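Local coordinates for putative O-GlcNAcase nagJ (Clostridium perfringens, PDB 6PV5), which probably acts as a family 84 glycoside hydrolase with hexosaminidase activity, removing terminal N-acetylhexosamine residues, its catalytic barrel being part of this fragment of a longer protein, at residues Tyr410-Met415 and Pro438-Asp443; Trp403-Asn408 and Leu493-Pro498. All blocks are in the same frame, centred on the assembly; numbering follows the deposited sequence.

How the contacts relate
Both contacts pack the loop that follows barrel strand 399-403 against a later loop. In contact 1 a later part of that loop, 410-415, meets 438-443, which leaves strand 431-436; in contact 2 its beginning, 403-408, meets 493-498, in the connection between helices 480-487 and 501-515. Contact 2 is wholly buried and rests on van der Waals contact, with no direct hydrogen bond between the segments. Contact 1 is only partly buried, and grades from a sulfur-rich interior to a salt bridge at an exposed glutamate. The two adjoin, their centres about 10 Å apart: Lys-414 O is a probable hydrogen-bond partner of Asn-408 ND2, and Met-439 packs on Pro-406 and Asn-408.

Contact 1. Residues Tyr410-Met415 and Pro438-Asp443; sequences YKEDKM and PMRFSD. With EDO (1,2-ethanediol), chain E.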
ATOM      1  N   TYR A 410      16.488   3.260  -2.543  1.00 26.57           N
ATOM      2  CA  TYR A 410      17.574   3.174  -3.507  1.00 27.56           C
ATOM      3  C   TYR A 410      17.634   4.444  -4.371  1.00 28.83           C
ATOM      4  O   TYR A 410      18.539   4.569  -5.181  1.00 30.20           O
ATOM      5  CB  TYR A 410      17.371   1.922  -4.371  1.00 27.87           C
ATOM      6  CG  TYR A 410      16.064   1.939  -5.126  1.00 27.02           C
ATOM      7  CD1 TYR A 410      14.887   1.496  -4.538  1.00 25.86           C
ATOM      8  CD2 TYR A 410      15.995   2.448  -6.416  1.00 26.76           C
ATOM      9  CE1 TYR A 410      13.675   1.568  -5.209  1.00 27.08           C
ATOM     10  CE2 TYR A 410      14.795   2.512  -7.111  1.00 26.27           C
ATOM     11  CZ  TYR A 410      13.630   2.073  -6.504  1.00 27.11           C
ATOM     12  OH  TYR A 410      12.441   2.111  -7.188  1.00 26.72           O
ATOM     13  N   LYS A 411      16.683   5.380  -4.194  1.00 28.35           N
ATOM     14  CA  LYS A 411      16.626   6.629  -4.949  1.00 29.30           C
ATOM     15  C   LYS A 411      15.911   7.690  -4.114  1.00 26.67           C
ATOM     16  O   LYS A 411      14.804   8.138  -4.438  1.00 25.08           O
ATOM     17  CB  LYS A 411      15.916   6.443  -6.299  1.00 32.71           C
ATOM     18  CG  LYS A 411      16.177   7.590  -7.280  1.00 35.22           C
ATOM     19  CD  LYS A 411      15.112   7.803  -8.360  1.00 40.67           C
ATOM     20  CE  LYS A 411      14.618   6.555  -9.069  1.00 42.40           C
ATOM     21  NZ  LYS A 411      15.695   5.834  -9.782  1.00 43.53           N
ATOM     22  N   GLU A 412      16.543   8.060  -3.003  1.00 23.79           N
ATOM     23  CA  GLU A 412      15.800   8.604  -1.883  1.00 29.81           C
ATOM     24  C   GLU A 412      15.387  10.057  -2.132  1.00 27.58           C
ATOM     25  O   GLU A 412      14.565  10.557  -1.392  1.00 27.55           O
ATOM     26  CB  GLU A 412      16.596   8.447  -0.582  1.00 32.17           C
ATOM     27  CG  GLU A 412      18.062   8.812  -0.779  1.00 42.73           C
ATOM     28  CD  GLU A 412      18.854   9.168   0.473  1.00 50.95           C
ATOM     29  OE1 GLU A 412      18.380   8.841   1.580  1.00 51.84           O
ATOM     30  OE2 GLU A 412      19.951   9.775   0.336  1.00 55.55           O
ATOM     31  N   ASP A 413      15.938  10.706  -3.166  1.00 28.59           N
ATOM     32  CA  ASP A 413      15.622  12.103  -3.450  1.00 28.76           C
ATOM     33  C   ASP A 413      14.381  12.221  -4.325  1.00 25.25           C
ATOM     34  O   ASP A 413      13.892  13.329  -4.545  1.00 25.31           O
ATOM     35  CB  ASP A 413      16.760  12.810  -4.194  1.00 30.92           C
ATOM     36  CG  ASP A 413      18.033  12.875  -3.362  1.00 37.84           C
ATOM     37  OD1 ASP A 413      17.925  13.165  -2.147  1.00 39.00           O
ATOM     38  OD2 ASP A 413      19.111  12.585  -3.921  1.00 44.07           O
ATOM     39  N   LYS A 414      13.879  11.089  -4.830  1.00 23.22           N
ATOM     40  CA  LYS A 414      12.612  11.127  -5.554  1.00 24.11           C
ATOM     41  C   LYS A 414      11.514  10.446  -4.735  1.00 26.07           C
ATOM     42  O   LYS A 414      11.694   9.301  -4.336  1.00 27.25           O
ATOM     43  CB  LYS A 414      12.758  10.426  -6.910  1.00 22.07           C
ATOM     44  CG  LYS A 414      11.518  10.564  -7.771  1.00 21.61           C
ATOM     45  CD  LYS A 414      11.699  10.267  -9.246  1.00 21.95           C
ATOM     46  CE  LYS A 414      10.443  10.673 -10.010  1.00 23.04           C
ATOM     47  NZ  LYS A 414      10.553  10.336 -11.456  1.00 25.24           N
ATOM     48  N   MET A 415      10.366  11.123  -4.543  1.00 26.33           N
ATOM     49  CA  MET A 415       9.213  10.529  -3.885  1.00 28.82           C
ATOM     50  C   MET A 415       8.396   9.722  -4.900  1.00 31.31           C
ATOM     51  O   MET A 415       8.129  10.194  -5.999  1.00 27.46           O
ATOM     52  CB  MET A 415       8.280  11.580  -3.269  1.00 27.96           C
ATOM     53  CG  MET A 415       8.921  12.498  -2.232  1.00 31.59           C
ATOM     54  SD  MET A 415       9.553  11.564  -0.807  1.00 35.28           S
ATOM     55  CE  MET A 415       9.481  12.778   0.509  1.00 35.90           C
ATOM     56  N   PRO A 438       6.960   0.393   1.734  1.00 25.93           N
ATOM     57  CA  PRO A 438       6.765   1.834   1.546  1.00 24.73           C
ATOM     58  C   PRO A 438       8.095   2.568   1.687  1.00 24.21           C
ATOM     59  O   PRO A 438       9.145   1.948   1.867  1.00 25.06           O
ATOM     60  CB  PRO A 438       5.784   2.146   2.697  1.00 26.32           C
ATOM     61  CG  PRO A 438       6.296   1.242   3.834  1.00 25.50           C
ATOM     62  CD  PRO A 438       6.770  -0.023   3.140  1.00 24.49           C
ATOM     63  N   MET A 439       8.032   3.902   1.597  1.00 26.82           N
ATOM     64  CA  MET A 439       9.178   4.776   1.792  1.00 26.01           C
ATOM     65  C   MET A 439       9.400   4.997   3.288  1.00 27.01           C
ATOM     66  O   MET A 439       8.448   4.921   4.072  1.00 24.37           O
ATOM     67  CB  MET A 439       8.891   6.152   1.169  1.00 25.17           C
ATOM     68  CG  MET A 439       8.794   6.127  -0.351  1.00 26.37           C
ATOM     69  SD  MET A 439       8.614   7.798  -1.060  1.00 27.56           S
ATOM     70  CE  MET A 439       6.902   8.107  -0.663  1.00 21.23           C
ATOM     71  N   ARG A 440      10.622   5.403   3.651  1.00 26.35           N
ATOM     72  CA  ARG A 440      10.872   5.788   5.032  1.00 31.35           C
ATOM     73  C   ARG A 440      10.006   6.987   5.414  1.00 30.87           C
ATOM     74  O   ARG A 440       9.829   7.250   6.604  1.00 32.74           O
ATOM     75  CB  ARG A 440      12.364   6.026   5.282  1.00 31.99           C
ATOM     76  CG  ARG A 440      12.898   7.369   4.803  1.00 36.13           C
ATOM     77  CD  ARG A 440      14.300   7.547   5.379  1.00 39.99           C
ATOM     78  NE  ARG A 440      14.850   8.887   5.202  1.00 42.30           N
ATOM     79  CZ  ARG A 440      15.578   9.269   4.149  1.00 48.08           C
ATOM     80  NH1 ARG A 440      15.854   8.407   3.178  1.00 43.02           N
ATOM     81  NH2 ARG A 440      16.020  10.514   4.067  1.00 48.29           N
ATOM     82  N   PHE A 441       9.462   7.691   4.403  1.00 28.47           N
ATOM     83  CA  PHE A 441       8.605   8.860   4.590  1.00 27.30           C
ATOM     84  C   PHE A 441       7.158   8.412   4.694  1.00 30.82           C
ATOM     85  O   PHE A 441       6.530   8.076   3.685  1.00 35.45           O
ATOM     86  CB  PHE A 441       8.737   9.856   3.432  1.00 28.02           C
ATOM     87  CG  PHE A 441      10.169  10.256   3.160  1.00 29.37           C
ATOM     88  CD1 PHE A 441      10.846  11.107   4.027  1.00 28.82           C
ATOM     89  CD2 PHE A 441      10.848   9.739   2.065  1.00 29.03           C
ATOM     90  CE1 PHE A 441      12.177  11.433   3.792  1.00 31.74           C
ATOM     91  CE2 PHE A 441      12.169  10.077   1.809  1.00 29.75           C
ATOM     92  CZ  PHE A 441      12.833  10.925   2.681  1.00 33.91           C
ATOM     93  N   SER A 442       6.640   8.428   5.926  1.00 30.71           N
ATOM     94  CA  SER A 442       5.389   7.763   6.241  1.00 30.73           C
ATOM     95  C   SER A 442       4.219   8.431   5.528  1.00 30.87           C
ATOM     96  O   SER A 442       3.472   7.785   4.797  1.00 28.72           O
ATOM     97  CB  SER A 442       5.156   7.738   7.728  1.00 32.42           C
ATOM     98  OG  SER A 442       3.869   7.213   7.996  1.00 34.06           O
ATOM     99  N   ASP A 443       4.015   9.728   5.773  1.00 30.66           N
ATOM    100  CA  ASP A 443       2.842  10.356   5.185  1.00 28.08           C
ATOM    101  C   ASP A 443       2.931  10.327   3.662  1.00 24.85           C
ATOM    102  O   ASP A 443       1.934  10.130   2.988  1.00 27.04           O
ATOM    103  CB  ASP A 443       2.523  11.698   5.847  1.00 30.43           C
ATOM    104  CG  ASP A 443       1.798  11.501   7.168  1.00 34.43           C
ATOM    105  OD1 ASP A 443       0.529  11.533   7.166  1.00 36.22           O
ATOM    106  OD2 ASP A 443       2.494  11.297   8.182  1.00 32.86           O
TER
HETATM  107  C1  EDO E 604      15.125  11.354   8.330  1.00 60.22           C
HETATM  108  O1  EDO E 604      16.385  11.251   7.682  1.00 60.08           O
HETATM  109  C2  EDO E 604      13.974  11.464   7.395  1.00 60.59           C
HETATM  110  O2  EDO E 604      13.003  10.422   7.498  1.00 56.73           O
HETATM  111  O   HOH W   1      16.329  11.926   1.132  1.00 56.52           O
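The Phe-441 ring is sandwiched between Met-415 and its own neighbour Arg-440. Over one face sits the methyl of Met-415, a CH-pi contact with CE 3.8 Å from the ring centroid and displaced toward the rim; on the opposite face lies Arg-440 CG, and a water sits in plane at the ring edge. The guanidinium in turn has Phe-441 CZ over the centre of one face, while Glu-412 and a molecule of 1,2-ethanediol, probably from the crystallisation liquor, come to its edge. Met-415 is bent at chi2 (-61°), which carries its sulfur obliquely beside the ring, SD 3.6 Å from Phe-441 CD2, a Met-aromatic contact. The same sulfur meets Met-439 SD at 3.9 Å, the two side chains crossing at about a right angle.

These loops follow strands seven and eight of the parallel (beta/alpha)8 barrel, and residues 411-414 form a type I turn, closed by Lys-414 N to Lys-411 O. Helix 548-579 flanks the apolar part, with Leu-554 against Met-415 and Gln-553 against Phe-441.

At the outer side, Arg-440 NH1 donates to Glu-412 OE1 over 3.0 Å in a salt bridge. OE1 is met on its anti side, with an N-H...O angle of 145°, the two planes 52° apart. The water at the ring edge accepts from Arg-440 NH2 and donates weakly to Glu-412 O, while Arg-440 NE makes a weak bond to the diol oxygen O2.

Contact 2. Residues Trp403-Asn408 and Leu493-Pro498; sequences WNYPVN and LDTGRP
Van der Waals contact between Tyr-405 and Thr-495 lies at the middle of this interface. Thr-495 CG2 packs against the CB-CD1 side of Tyr-405, 3.7 Å from CD1 and 3.9 Å from CB, the two side chains crossing obliquely. Further along the ring, Tyr-405 CE1 approaches the backbone, 3.6 Å from Thr-495 O and 3.9 Å from Gly-496 CA. The backbone angles of Gly-496 suit glycine, and its CA lies against the ring. Leu-493 makes a second contact: its CD2 branch packs on Asn-408 CB at 3.4 Å and also touches the carbonyl oxygens of Pro-406 and Val-407.

The segment 403-408 runs off the end of the seventh strand of the (beta/alpha)8 barrel, where an inverse gamma turn centred on Asn-404 and a cis peptide before Pro-406 redirect the chain. The end of the Asn-404 side chain leads away from the interface; this side chain is about 8 Å from that of Asp-305, the predicted proton donor, and is held by Trp-402, Val-377 and Asn-437. The facing loop joins helix 480-487 to helix 501-515.

No direct hydrogen bond joins the two segments. The Thr-495 hydroxyl, placed opposite the backbone N by chi1 (-169°), hydrogen-bonds with Pro-379 O and lies obliquely to the indole, OG1 3.8 Å from Trp-403 CZ2. Tyr-405 OH pairs with Thr-491 O. A water accepts from Arg-497 N at 2.9 Å and donates weakly to Tyr-405 OH.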
ATOM      1  N   TRP A 403       6.070  -6.292  -2.706  1.00 25.00           N
ATOM      2  CA  TRP A 403       6.084  -5.331  -3.797  1.00 26.00           C
ATOM      3  C   TRP A 403       6.892  -4.095  -3.415  1.00 23.70           C
ATOM      4  O   TRP A 403       6.493  -3.346  -2.518  1.00 23.90           O
ATOM      5  CB  TRP A 403       4.660  -4.984  -4.215  1.00 21.26           C
ATOM      6  CG  TRP A 403       4.661  -4.127  -5.435  1.00 25.82           C
ATOM      7  CD1 TRP A 403       4.117  -2.881  -5.560  1.00 26.04           C
ATOM      8  CD2 TRP A 403       5.296  -4.427  -6.689  1.00 25.18           C
ATOM      9  NE1 TRP A 403       4.340  -2.406  -6.821  1.00 27.81           N
ATOM     10  CE2 TRP A 403       5.083  -3.317  -7.526  1.00 26.18           C
ATOM     11  CE3 TRP A 403       6.038  -5.515  -7.170  1.00 25.91           C
ATOM     12  CZ2 TRP A 403       5.579  -3.259  -8.828  1.00 26.66           C
ATOM     13  CZ3 TRP A 403       6.511  -5.468  -8.465  1.00 26.67           C
ATOM     14  CH2 TRP A 403       6.298  -4.346  -9.268  1.00 26.83           C
ATOM     15  N   ASN A 404       8.009  -3.899  -4.116  1.00 23.62           N
ATOM     16  CA  ASN A 404       8.973  -2.856  -3.783  1.00 24.54           C
ATOM     17  C   ASN A 404       8.577  -1.513  -4.416  1.00 25.24           C
ATOM     18  O   ASN A 404       9.293  -0.950  -5.248  1.00 26.70           O
ATOM     19  CB  ASN A 404      10.395  -3.270  -4.173  1.00 23.15           C
ATOM     20  CG  ASN A 404      11.063  -4.077  -3.080  1.00 24.89           C
ATOM     21  OD1 ASN A 404      10.906  -3.766  -1.901  1.00 25.20           O
ATOM     22  ND2 ASN A 404      11.773  -5.130  -3.450  1.00 24.32           N
ATOM     23  N   TYR A 405       7.441  -0.986  -3.979  1.00 24.90           N
ATOM     24  CA  TYR A 405       6.977   0.349  -4.327  1.00 24.09           C
ATOM     25  C   TYR A 405       5.858   0.671  -3.341  1.00 25.45           C
ATOM     26  O   TYR A 405       5.031  -0.208  -3.066  1.00 26.93           O
ATOM     27  CB  TYR A 405       6.450   0.318  -5.766  1.00 21.44           C
ATOM     28  CG  TYR A 405       6.008   1.644  -6.312  1.00 22.39           C
ATOM     29  CD1 TYR A 405       6.876   2.415  -7.078  1.00 23.40           C
ATOM     30  CD2 TYR A 405       4.754   2.152  -6.029  1.00 20.34           C
ATOM     31  CE1 TYR A 405       6.487   3.645  -7.587  1.00 25.05           C
ATOM     32  CE2 TYR A 405       4.350   3.374  -6.537  1.00 23.32           C
ATOM     33  CZ  TYR A 405       5.218   4.127  -7.317  1.00 24.51           C
ATOM     34  OH  TYR A 405       4.833   5.348  -7.801  1.00 26.66           O
ATOM     35  N   PRO A 406       5.757   1.895  -2.758  1.00 26.01           N
ATOM     36  CA  PRO A 406       6.586   3.056  -3.119  1.00 23.76           C
ATOM     37  C   PRO A 406       8.012   3.208  -2.598  1.00 23.89           C
ATOM     38  O   PRO A 406       8.646   4.242  -2.846  1.00 21.06           O
ATOM     39  CB  PRO A 406       5.746   4.231  -2.575  1.00 23.32           C
ATOM     40  CG  PRO A 406       5.063   3.664  -1.347  1.00 23.49           C
ATOM     41  CD  PRO A 406       4.723   2.239  -1.776  1.00 23.69           C
ATOM     42  N   VAL A 407       8.554   2.167  -1.946  1.00 22.95           N
ATOM     43  CA  VAL A 407       9.874   2.278  -1.348  1.00 21.58           C
ATOM     44  C   VAL A 407      10.830   3.011  -2.290  1.00 24.56           C
ATOM     45  O   VAL A 407      11.013   2.603  -3.440  1.00 24.29           O
ATOM     46  CB  VAL A 407      10.458   0.914  -0.933  1.00 22.77           C
ATOM     47  CG1 VAL A 407      10.573  -0.047  -2.111  1.00 22.09           C
ATOM     48  CG2 VAL A 407      11.818   1.070  -0.263  1.00 22.75           C
ATOM     49  N   ASN A 408      11.556   4.004  -1.748  1.00 25.02           N
ATOM     50  CA  ASN A 408      12.480   4.756  -2.583  1.00 25.79           C
ATOM     51  C   ASN A 408      13.883   4.769  -1.962  1.00 28.04           C
ATOM     52  O   ASN A 408      14.696   5.641  -2.284  1.00 25.37           O
ATOM     53  CB  ASN A 408      11.956   6.172  -2.859  1.00 22.73           C
ATOM     54  CG  ASN A 408      12.016   7.043  -1.616  1.00 26.02           C
ATOM     55  OD1 ASN A 408      12.019   6.518  -0.509  1.00 23.36           O
ATOM     56  ND2 ASN A 408      12.002   8.362  -1.776  1.00 21.82           N
ATOM     57  N   LEU A 493       9.914   5.457 -10.411  1.00 24.87           N
ATOM     58  CA  LEU A 493      11.249   5.263  -9.877  1.00 26.73           C
ATOM     59  C   LEU A 493      11.934   4.182 -10.713  1.00 29.54           C
ATOM     60  O   LEU A 493      12.105   4.360 -11.914  1.00 30.21           O
ATOM     61  CB  LEU A 493      11.144   4.902  -8.389  1.00 30.21           C
ATOM     62  CG  LEU A 493      11.220   6.042  -7.359  1.00 35.17           C
ATOM     63  CD1 LEU A 493      10.317   7.191  -7.722  1.00 33.25           C
ATOM     64  CD2 LEU A 493      10.804   5.519  -5.993  1.00 39.16           C
ATOM     65  N   ASP A 494      12.336   3.055 -10.110  1.00 27.95           N
ATOM     66  CA  ASP A 494      12.764   1.953 -10.959  1.00 29.54           C
ATOM     67  C   ASP A 494      11.554   1.136 -11.415  1.00 27.71           C
ATOM     68  O   ASP A 494      11.673   0.275 -12.262  1.00 27.59           O
ATOM     69  CB  ASP A 494      13.827   1.088 -10.290  1.00 33.53           C
ATOM     70  CG  ASP A 494      15.195   1.744 -10.292  1.00 36.98           C
ATOM     71  OD1 ASP A 494      15.286   2.897 -10.755  1.00 34.69           O
ATOM     72  OD2 ASP A 494      16.153   1.098  -9.804  1.00 43.33           O
ATOM     73  N   THR A 495      10.385   1.419 -10.847  1.00 27.52           N
ATOM     74  CA  THR A 495       9.141   0.819 -11.291  1.00 28.44           C
ATOM     75  C   THR A 495       8.092   1.901 -11.088  1.00 28.15           C
ATOM     76  O   THR A 495       8.419   2.943 -10.525  1.00 27.51           O
ATOM     77  CB  THR A 495       8.838  -0.483 -10.533  1.00 28.62           C
ATOM     78  OG1 THR A 495       7.744  -1.149 -11.176  1.00 30.42           O
ATOM     79  CG2 THR A 495       8.507  -0.253  -9.072  1.00 24.49           C
ATOM     80  N   GLY A 496       6.857   1.649 -11.530  1.00 25.29           N
ATOM     81  CA  GLY A 496       5.784   2.604 -11.287  1.00 24.77           C
ATOM     82  C   GLY A 496       5.191   3.116 -12.593  1.00 25.40           C
ATOM     83  O   GLY A 496       5.760   2.913 -13.666  1.00 28.18           O
ATOM     84  N   ARG A 497       4.031   3.754 -12.496  1.00 26.43           N
ATOM     85  CA  ARG A 497       3.459   4.463 -13.630  1.00 27.40           C
ATOM     86  C   ARG A 497       4.487   5.459 -14.176  1.00 30.03           C
ATOM     87  O   ARG A 497       5.131   6.177 -13.399  1.00 27.04           O
ATOM     88  CB  ARG A 497       2.203   5.186 -13.137  1.00 27.69           C
ATOM     89  CG  ARG A 497       1.568   6.168 -14.119  1.00 30.42           C
ATOM     90  CD  ARG A 497       0.683   7.118 -13.330  1.00 30.57           C
ATOM     91  NE  ARG A 497      -0.063   8.131 -14.088  1.00 33.68           N
ATOM     92  CZ  ARG A 497       0.360   9.374 -14.338  1.00 32.25           C
ATOM     93  NH1 ARG A 497      -0.424  10.202 -15.004  1.00 33.57           N
ATOM     94  NH2 ARG A 497       1.552   9.790 -13.930  1.00 26.52           N
ATOM     95  N   PRO A 498       4.676   5.546 -15.521  1.00 29.38           N
ATOM     96  CA  PRO A 498       5.555   6.570 -16.111  1.00 28.45           C
ATOM     97  C   PRO A 498       5.082   7.982 -15.760  1.00 26.71           C
ATOM     98  O   PRO A 498       3.885   8.234 -15.670  1.00 26.84           O
ATOM     99  CB  PRO A 498       5.471   6.297 -17.636  1.00 28.43           C
ATOM    100  CG  PRO A 498       5.071   4.813 -17.679  1.00 34.82           C
ATOM    101  CD  PRO A 498       4.057   4.674 -16.544  1.00 29.50           C
TER
HETATM  102  O   HOH W   2       3.097   4.249  -9.810  1.00 24.28           O